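Local coordinates for protein chitinase A (Cycas revoluta, PDB 4MNK) that probably hydrolyses chitin as a plant class V chitinase of glycosyl hydrolase family 18, and binds N-acetylglucosamine oligomers in its cleft, at residues F271-E284 / A295-Q307. Numbering follows the deposited sequence.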
ATOM      1  N   PHE A 271      -5.977 -12.636   4.472  1.00  7.35           N
ATOM      2  CA  PHE A 271      -7.376 -12.673   4.889  1.00  7.52           C
ATOM      3  C   PHE A 271      -8.029 -14.015   4.558  1.00  7.55           C
ATOM      4  O   PHE A 271      -8.751 -14.573   5.382  1.00  7.66           O
ATOM      5  CB  PHE A 271      -8.169 -11.523   4.266  1.00  7.58           C
ATOM      6  CG  PHE A 271      -9.607 -11.481   4.696  1.00  8.19           C
ATOM      7  CD1 PHE A 271     -10.618 -11.875   3.827  1.00  8.98           C
ATOM      8  CD2 PHE A 271      -9.950 -11.060   5.977  1.00  8.73           C
ATOM      9  CE1 PHE A 271     -11.950 -11.841   4.227  1.00  9.85           C
ATOM     10  CE2 PHE A 271     -11.281 -11.024   6.386  1.00  9.44           C
ATOM     11  CZ  PHE A 271     -12.280 -11.413   5.507  1.00  9.81           C
ATOM     12  N   SER A 272      -7.763 -14.534   3.360  1.00  7.46           N
ATOM     13  CA  SER A 272      -8.310 -15.827   2.951  1.00  7.63           C
ATOM     14  C   SER A 272      -7.868 -16.956   3.888  1.00  7.66           C
ATOM     15  O   SER A 272      -8.673 -17.818   4.251  1.00  7.69           O
ATOM     16  CB  SER A 272      -7.950 -16.136   1.497  1.00  7.71           C
ATOM     17  OG  SER A 272      -8.574 -15.206   0.631  1.00  8.50           O
ATOM     18  N   GLU A 273      -6.604 -16.936   4.301  1.00  7.75           N
ATOM     19  CA  GLU A 273      -6.116 -17.922   5.262  1.00  8.27           C
ATOM     20  C   GLU A 273      -6.721 -17.714   6.653  1.00  7.98           C
ATOM     21  O   GLU A 273      -6.936 -18.678   7.383  1.00  8.13           O
ATOM     22  CB  GLU A 273      -4.586 -17.953   5.315  1.00  8.83           C
ATOM     23  CG  GLU A 273      -3.913 -18.543   4.065  1.00 11.27           C
ATOM     24  CD  GLU A 273      -4.255 -20.015   3.803  1.00 14.24           C
ATOM     25  OE1 GLU A 273      -4.726 -20.718   4.725  1.00 15.78           O
ATOM     26  OE2 GLU A 273      -4.041 -20.472   2.659  1.00 15.97           O
ATOM     27  N   ILE A 274      -7.006 -16.462   7.006  1.00  7.49           N
ATOM     28  CA  ILE A 274      -7.697 -16.154   8.260  1.00  7.35           C
ATOM     29  C   ILE A 274      -9.125 -16.705   8.243  1.00  7.52           C
ATOM     30  O   ILE A 274      -9.602 -17.229   9.251  1.00  7.43           O
ATOM     31  CB  ILE A 274      -7.671 -14.637   8.570  1.00  7.14           C
ATOM     32  CG1 ILE A 274      -6.229 -14.188   8.830  1.00  7.15           C
ATOM     33  CG2 ILE A 274      -8.566 -14.303   9.767  1.00  7.11           C
ATOM     34  CD1 ILE A 274      -6.015 -12.686   8.800  1.00  7.44           C
ATOM     35  N   GLN A 275      -9.793 -16.615   7.094  1.00  7.72           N
ATOM     36  CA  GLN A 275     -11.110 -17.232   6.930  1.00  8.06           C
ATOM     37  C   GLN A 275     -11.046 -18.750   7.115  1.00  8.10           C
ATOM     38  O   GLN A 275     -11.921 -19.336   7.760  1.00  8.12           O
ATOM     39  CB  GLN A 275     -11.731 -16.878   5.572  1.00  8.35           C
ATOM     40  CG  GLN A 275     -11.931 -15.381   5.334  1.00  9.43           C
ATOM     41  CD  GLN A 275     -12.832 -14.734   6.369  1.00 11.35           C
ATOM     42  OE1 GLN A 275     -14.056 -14.825   6.288  1.00 13.16           O
ATOM     43  NE2 GLN A 275     -12.227 -14.064   7.344  1.00 12.36           N
ATOM     44  N   ASN A 276     -10.006 -19.375   6.565  1.00  8.03           N
ATOM     45  CA  ASN A 276      -9.759 -20.804   6.777  1.00  8.45           C
ATOM     46  C   ASN A 276      -9.525 -21.112   8.257  1.00  8.05           C
ATOM     47  O   ASN A 276     -10.042 -22.098   8.781  1.00  8.06           O
ATOM     48  CB  ASN A 276      -8.556 -21.279   5.951  1.00  8.98           C
ATOM     49  CG  ASN A 276      -8.789 -21.189   4.449  1.00 10.11           C
ATOM     50  OD1 ASN A 276      -9.925 -21.112   3.979  1.00 12.20           O
ATOM     51  ND2 ASN A 276      -7.701 -21.211   3.689  1.00 11.91           N
ATOM     52  N   PHE A 277      -8.752 -20.250   8.915  1.00  7.67           N
ATOM     53  CA  PHE A 277      -8.447 -20.347  10.344  1.00  7.56           C
ATOM     54  C   PHE A 277      -9.739 -20.370  11.167  1.00  7.43           C
ATOM     55  O   PHE A 277      -9.916 -21.233  12.033  1.00  7.45           O
ATOM     56  CB  PHE A 277      -7.546 -19.164  10.721  1.00  7.52           C
ATOM     57  CG  PHE A 277      -6.982 -19.202  12.120  1.00  7.41           C
ATOM     58  CD1 PHE A 277      -7.013 -18.052  12.904  1.00  7.51           C
ATOM     59  CD2 PHE A 277      -6.376 -20.347  12.638  1.00  7.75           C
ATOM     60  CE1 PHE A 277      -6.474 -18.042  14.190  1.00  7.76           C
ATOM     61  CE2 PHE A 277      -5.835 -20.347  13.927  1.00  8.26           C
ATOM     62  CZ  PHE A 277      -5.887 -19.192  14.703  1.00  7.97           C
ATOM     63  N   ILE A 278     -10.650 -19.447  10.860  1.00  7.54           N
ATOM     64  CA  ILE A 278     -11.947 -19.357  11.536  1.00  7.83           C
ATOM     65  C   ILE A 278     -12.829 -20.581  11.245  1.00  7.99           C
ATOM     66  O   ILE A 278     -13.421 -21.158  12.161  1.00  7.91           O
ATOM     67  CB  ILE A 278     -12.681 -18.035  11.174  1.00  7.91           C
ATOM     68  CG1 ILE A 278     -11.907 -16.827  11.719  1.00  8.19           C
ATOM     69  CG2 ILE A 278     -14.112 -18.032  11.709  1.00  8.47           C
ATOM     70  CD1 ILE A 278     -12.261 -15.507  11.059  1.00  8.87           C
ATOM     71  N   ARG A 279     -12.913 -20.980   9.976  1.00  8.25           N
ATOM     72  CA  ARG A 279     -13.689 -22.168   9.606  1.00  8.73           C
ATOM     73  C   ARG A 279     -13.136 -23.447  10.245  1.00  8.45           C
ATOM     74  O   ARG A 279     -13.882 -24.398  10.489  1.00  8.81           O
ATOM     75  CB  ARG A 279     -13.801 -22.302   8.083  1.00  9.08           C
ATOM     76  CG  ARG A 279     -14.945 -21.482   7.487  1.00 10.93           C
ATOM     77  CD  ARG A 279     -15.124 -21.729   5.996  1.00 12.93           C
ATOM     78  NE  ARG A 279     -14.358 -20.772   5.205  1.00 15.15           N
ATOM     79  CZ  ARG A 279     -13.165 -21.013   4.668  1.00 15.99           C
ATOM     80  NH1 ARG A 279     -12.558 -20.064   3.973  1.00 16.59           N
ATOM     81  NH2 ARG A 279     -12.580 -22.195   4.816  1.00 16.42           N
ATOM     82  N   GLY A 280     -11.841 -23.447  10.546  1.00  8.01           N
ATOM     83  CA  GLY A 280     -11.191 -24.562  11.220  1.00  7.89           C
ATOM     84  C   GLY A 280     -11.249 -24.515  12.738  1.00  8.00           C
ATOM     85  O   GLY A 280     -10.597 -25.318  13.406  1.00  8.09           O
ATOM     86  N   GLY A 281     -12.019 -23.579  13.287  1.00  7.96           N
ATOM     87  CA  GLY A 281     -12.264 -23.547  14.727  1.00  8.29           C
ATOM     88  C   GLY A 281     -11.779 -22.335  15.501  1.00  8.52           C
ATOM     89  O   GLY A 281     -12.012 -22.252  16.705  1.00  9.09           O
ATOM     90  N   ALA A 282     -11.100 -21.398  14.841  1.00  8.41           N
ATOM     91  CA  ALA A 282     -10.676 -20.172  15.521  1.00  8.48           C
ATOM     92  C   ALA A 282     -11.879 -19.289  15.830  1.00  8.68           C
ATOM     93  O   ALA A 282     -12.847 -19.258  15.068  1.00  8.97           O
ATOM     94  CB  ALA A 282      -9.668 -19.417  14.687  1.00  8.44           C
ATOM     95  N   ARG A 283     -11.814 -18.575  16.953  1.00  8.87           N
ATOM     96  CA  ARG A 283     -12.881 -17.660  17.340  1.00  9.30           C
ATOM     97  C   ARG A 283     -12.554 -16.246  16.884  1.00  8.91           C
ATOM     98  O   ARG A 283     -11.493 -15.713  17.213  1.00  8.94           O
ATOM     99  CB  ARG A 283     -13.096 -17.679  18.857  1.00  9.61           C
ATOM    100  CG  ARG A 283     -14.263 -16.810  19.327  1.00 11.96           C
ATOM    101  CD  ARG A 283     -14.454 -16.860  20.837  1.00 15.18           C
ATOM    102  NE  ARG A 283     -14.791 -18.201  21.320  1.00 18.16           N
ATOM    103  CZ  ARG A 283     -16.027 -18.686  21.412  1.00 19.70           C
ATOM    104  NH1 ARG A 283     -17.073 -17.952  21.050  1.00 20.64           N
ATOM    105  NH2 ARG A 283     -16.219 -19.918  21.867  1.00 20.34           N
ATOM    106  N   GLU A 284     -13.472 -15.647  16.128  1.00  8.86           N
ATOM    107  CA  GLU A 284     -13.339 -14.261  15.696  1.00  8.97           C
ATOM    108  C   GLU A 284     -13.948 -13.317  16.724  1.00  9.08           C
ATOM    109  O   GLU A 284     -15.043 -13.561  17.239  1.00  9.51           O
ATOM    110  CB  GLU A 284     -14.009 -14.041  14.336  1.00  9.07           C
ATOM    111  CG  GLU A 284     -14.051 -12.575  13.910  1.00  9.85           C
ATOM    112  CD  GLU A 284     -14.535 -12.383  12.494  1.00 10.67           C
ATOM    113  OE1 GLU A 284     -13.720 -11.956  11.651  1.00 10.42           O
ATOM    114  OE2 GLU A 284     -15.723 -12.656  12.223  1.00 12.24           O
ATOM    115  N   ALA A 295      -8.580 -13.144  15.781  1.00  7.01           N
ATOM    116  CA  ALA A 295      -9.035 -14.522  15.851  1.00  7.20           C
ATOM    117  C   ALA A 295      -7.963 -15.363  16.511  1.00  7.27           C
ATOM    118  O   ALA A 295      -6.770 -15.113  16.335  1.00  7.22           O
ATOM    119  CB  ALA A 295      -9.364 -15.053  14.464  1.00  7.38           C
ATOM    120  N   TYR A 296      -8.390 -16.357  17.280  1.00  7.40           N
ATOM    121  CA  TYR A 296      -7.449 -17.200  18.001  1.00  7.61           C
ATOM    122  C   TYR A 296      -7.918 -18.644  18.075  1.00  7.67           C
ATOM    123  O   TYR A 296      -9.118 -18.921  18.099  1.00  7.18           O
ATOM    124  CB  TYR A 296      -7.184 -16.642  19.408  1.00  8.12           C
ATOM    125  CG  TYR A 296      -8.412 -16.600  20.292  1.00  9.11           C
ATOM    126  CD1 TYR A 296      -9.228 -15.469  20.332  1.00 10.36           C
ATOM    127  CD2 TYR A 296      -8.768 -17.698  21.077  1.00 10.20           C
ATOM    128  CE1 TYR A 296     -10.362 -15.428  21.137  1.00 11.56           C
ATOM    129  CE2 TYR A 296      -9.901 -17.669  21.881  1.00 11.64           C
ATOM    130  CZ  TYR A 296     -10.691 -16.534  21.905  1.00 11.96           C
ATOM    131  OH  TYR A 296     -11.810 -16.505  22.707  1.00 13.70           O
ATOM    132  N   LYS A 297      -6.950 -19.552  18.101  1.00  8.08           N
ATOM    133  CA  LYS A 297      -7.186 -20.964  18.342  1.00  8.50           C
ATOM    134  C   LYS A 297      -5.914 -21.508  18.963  1.00  8.49           C
ATOM    135  O   LYS A 297      -4.821 -21.266  18.453  1.00  8.40           O
ATOM    136  CB  LYS A 297      -7.502 -21.716  17.045  1.00  8.91           C
ATOM    137  CG  LYS A 297      -8.041 -23.127  17.290  1.00 10.37           C
ATOM    138  CD  LYS A 297      -8.492 -23.829  16.016  1.00 11.83           C
ATOM    139  CE  LYS A 297      -7.380 -24.657  15.406  1.00 11.63           C
ATOM    140  NZ  LYS A 297      -7.846 -25.449  14.227  1.00 10.41           N
ATOM    141  N   ASP A 298      -6.062 -22.235  20.068  1.00  8.68           N
ATOM    142  CA  ASP A 298      -4.917 -22.772  20.800  1.00  8.98           C
ATOM    143  C   ASP A 298      -3.878 -21.667  21.047  1.00  8.92           C
ATOM    144  O   ASP A 298      -4.214 -20.658  21.665  1.00  9.04           O
ATOM    145  CB  ASP A 298      -4.362 -24.016  20.093  1.00  9.42           C
ATOM    146  CG  ASP A 298      -5.395 -25.132  20.007  1.00 10.31           C
ATOM    147  OD1 ASP A 298      -6.101 -25.367  21.014  1.00 12.44           O
ATOM    148  OD2 ASP A 298      -5.519 -25.768  18.939  1.00 11.74           O
ATOM    149  N   ASN A 299      -2.652 -21.821  20.551  1.00  8.91           N
ATOM    150  CA  ASN A 299      -1.618 -20.803  20.778  1.00  9.07           C
ATOM    151  C   ASN A 299      -1.416 -19.792  19.640  1.00  8.86           C
ATOM    152  O   ASN A 299      -0.432 -19.055  19.637  1.00  9.13           O
ATOM    153  CB  ASN A 299      -0.281 -21.457  21.162  1.00  9.46           C
ATOM    154  CG  ASN A 299       0.362 -22.210  20.013  1.00 10.07           C
ATOM    155  OD1 ASN A 299      -0.322 -22.759  19.147  1.00 11.58           O
ATOM    156  ND2 ASN A 299       1.690 -22.244  20.004  1.00 11.16           N
ATOM    157  N   VAL A 300      -2.343 -19.746  18.684  1.00  8.43           N
ATOM    158  CA  VAL A 300      -2.215 -18.838  17.541  1.00  8.22           C
ATOM    159  C   VAL A 300      -3.235 -17.699  17.622  1.00  7.71           C
ATOM    160  O   VAL A 300      -4.420 -17.933  17.851  1.00  7.34           O
ATOM    161  CB  VAL A 300      -2.322 -19.600  16.190  1.00  8.40           C
ATOM    162  CG1 VAL A 300      -2.265 -18.640  15.010  1.00  8.80           C
ATOM    163  CG2 VAL A 300      -1.211 -20.638  16.073  1.00  8.89           C
ATOM    164  N   TRP A 301      -2.752 -16.472  17.434  1.00  7.16           N
ATOM    165  CA  TRP A 301      -3.565 -15.263  17.536  1.00  6.99           C
ATOM    166  C   TRP A 301      -3.237 -14.381  16.341  1.00  6.84           C
ATOM    167  O   TRP A 301      -2.066 -14.161  16.038  1.00  7.06           O
ATOM    168  CB  TRP A 301      -3.197 -14.526  18.823  1.00  7.02           C
ATOM    169  CG  TRP A 301      -4.137 -13.447  19.311  1.00  7.20           C
ATOM    170  CD1 TRP A 301      -5.061 -13.572  20.307  1.00  6.95           C
ATOM    171  CD2 TRP A 301      -4.202 -12.075  18.879  1.00  7.28           C
ATOM    172  NE1 TRP A 301      -5.706 -12.378  20.515  1.00  7.78           N
ATOM    173  CE2 TRP A 301      -5.200 -11.441  19.655  1.00  7.47           C
ATOM    174  CE3 TRP A 301      -3.520 -11.322  17.914  1.00  7.51           C
ATOM    175  CZ2 TRP A 301      -5.532 -10.090  19.497  1.00  7.49           C
ATOM    176  CZ3 TRP A 301      -3.861  -9.974  17.754  1.00  7.47           C
ATOM    177  CH2 TRP A 301      -4.856  -9.377  18.544  1.00  7.67           C
ATOM    178  N   VAL A 302      -4.261 -13.870  15.668  1.00  6.67           N
ATOM    179  CA  VAL A 302      -4.046 -13.002  14.513  1.00  6.68           C
ATOM    180  C   VAL A 302      -4.957 -11.774  14.574  1.00  6.49           C
ATOM    181  O   VAL A 302      -6.146 -11.894  14.864  1.00  6.67           O
ATOM    182  CB  VAL A 302      -4.195 -13.782  13.167  1.00  6.72           C
ATOM    183  CG1 VAL A 302      -5.606 -14.355  13.005  1.00  7.14           C
ATOM    184  CG2 VAL A 302      -3.809 -12.906  11.971  1.00  7.00           C
ATOM    185  N   GLY A 303      -4.381 -10.599  14.324  1.00  6.42           N
ATOM    186  CA  GLY A 303      -5.141  -9.351  14.246  1.00  6.43           C
ATOM    187  C   GLY A 303      -5.234  -8.901  12.802  1.00  6.26           C
ATOM    188  O   GLY A 303      -4.245  -8.958  12.069  1.00  6.61           O
ATOM    189  N   TYR A 304      -6.417  -8.449  12.392  1.00  6.54           N
ATOM    190  CA  TYR A 304      -6.695  -8.177  10.980  1.00  6.63           C
ATOM    191  C   TYR A 304      -7.923  -7.290  10.837  1.00  6.60           C
ATOM    192  O   TYR A 304      -8.553  -6.908  11.829  1.00  7.08           O
ATOM    193  CB  TYR A 304      -6.913  -9.495  10.215  1.00  6.66           C
ATOM    194  CG  TYR A 304      -8.052 -10.321  10.776  1.00  6.36           C
ATOM    195  CD1 TYR A 304      -9.306 -10.329  10.162  1.00  6.63           C
ATOM    196  CD2 TYR A 304      -7.886 -11.068  11.944  1.00  7.06           C
ATOM    197  CE1 TYR A 304     -10.362 -11.074  10.694  1.00  7.19           C
ATOM    198  CE2 TYR A 304      -8.929 -11.811  12.480  1.00  6.89           C
ATOM    199  CZ  TYR A 304     -10.160 -11.808  11.853  1.00  6.73           C
ATOM    200  OH  TYR A 304     -11.178 -12.551  12.404  1.00  7.77           O
ATOM    201  N   ASP A 305      -8.261  -6.962   9.593  1.00  6.61           N
ATOM    202  CA  ASP A 305      -9.498  -6.263   9.290  1.00  6.79           C
ATOM    203  C   ASP A 305     -10.536  -7.230   8.746  1.00  6.94           C
ATOM    204  O   ASP A 305     -10.230  -8.073   7.900  1.00  7.02           O
ATOM    205  CB  ASP A 305      -9.254  -5.124   8.301  1.00  6.68           C
ATOM    206  CG  ASP A 305      -8.746  -3.873   8.983  1.00  6.69           C
ATOM    207  OD1 ASP A 305      -9.514  -3.278   9.772  1.00  7.05           O
ATOM    208  OD2 ASP A 305      -7.584  -3.487   8.738  1.00  6.63           O
ATOM    209  N   ASN A 306     -11.760  -7.112   9.249  1.00  7.03           N
ATOM    210  CA  ASN A 306     -12.856  -7.942   8.765  1.00  7.30           C
ATOM    211  C   ASN A 306     -13.948  -7.108   8.105  1.00  7.23           C
ATOM    212  O   ASN A 306     -13.773  -5.910   7.869  1.00  6.94           O
ATOM    213  CB  ASN A 306     -13.403  -8.863   9.869  1.00  7.26           C
ATOM    214  CG  ASN A 306     -14.197  -8.123  10.942  1.00  7.22           C
ATOM    215  OD1 ASN A 306     -14.351  -6.900  10.912  1.00  7.12           O
ATOM    216  ND2 ASN A 306     -14.705  -8.881  11.904  1.00  7.69           N
ATOM    217  N   GLN A 307     -15.074  -7.745   7.807  1.00  7.57           N
ATOM    218  CA  GLN A 307     -16.167  -7.093   7.106  1.00  8.20           C
ATOM    219  C   GLN A 307     -16.638  -5.825   7.829  1.00  7.95           C
ATOM    220  O   GLN A 307     -16.849  -4.779   7.209  1.00  8.12           O
ATOM    221  CB  GLN A 307     -17.317  -8.088   6.915  1.00  8.90           C
ATOM    222  CG  GLN A 307     -16.979  -9.297   6.013  1.00 10.63           C
ATOM    223  CD  GLN A 307     -16.471 -10.542   6.753  1.00 12.29           C
ATOM    224  OE1 GLN A 307     -15.640 -10.468   7.667  1.00 11.97           O
ATOM    225  NE2 GLN A 307     -16.954 -11.705   6.326  1.00 13.84           N
TER
HETATM  226  O   HOH W   1     -13.758 -12.511   9.037  1.00 15.34           O
HETATM  227  O   HOH W   2      -8.267 -23.458  12.131  1.00  9.87           O
HETATM  228  O   HOH W   3     -16.989 -11.274  10.134  1.00 12.32           O
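Ile-274 lays CG2 over the centre of one face of the Tyr-304 ring, a CH-pi contact 3.6 Å from the centroid, while CD1 reaches on to Tyr-304 CB and to CG2 of Val-302. One turn further along helix 271-279, Phe-277 lies across the strands: CZ meets Val-300 CG1 at 3.7 Å, CD1 touches Val-302 CG1, and Ala-295 O stands at the ring edge. Ala-282 CB covers one face of that ring. Helix 271-279 and these strands belong to the alpha+beta insertion that class V chitinases carry on the family 18 TIM barrel; the helix packs on the antiparallel strands 292-297 and 300-304, then ends in a Schellman motif with Gly-281 as C-prime residue. The chain returns as an edge strand, where Arg-283 and Tyr-296 form a hydrogen-bonded pair with their side chains side by side. Beyond the helix end Lys-297, bent at chi3 (92°), turns NZ to Gly-280 O (2.9 Å), above its carbonyl plane. With CG anti to the backbone N (chi1 173°) and the chain extended beyond it, Glu-284 carries its carboxylate out to the Tyr-304 hydroxyl: OE1 accepts from Tyr-304 OH (2.7 Å, on the anti side), weakly from Asn-306 ND2, and from a water also bound by Gln-275 and Gln-307.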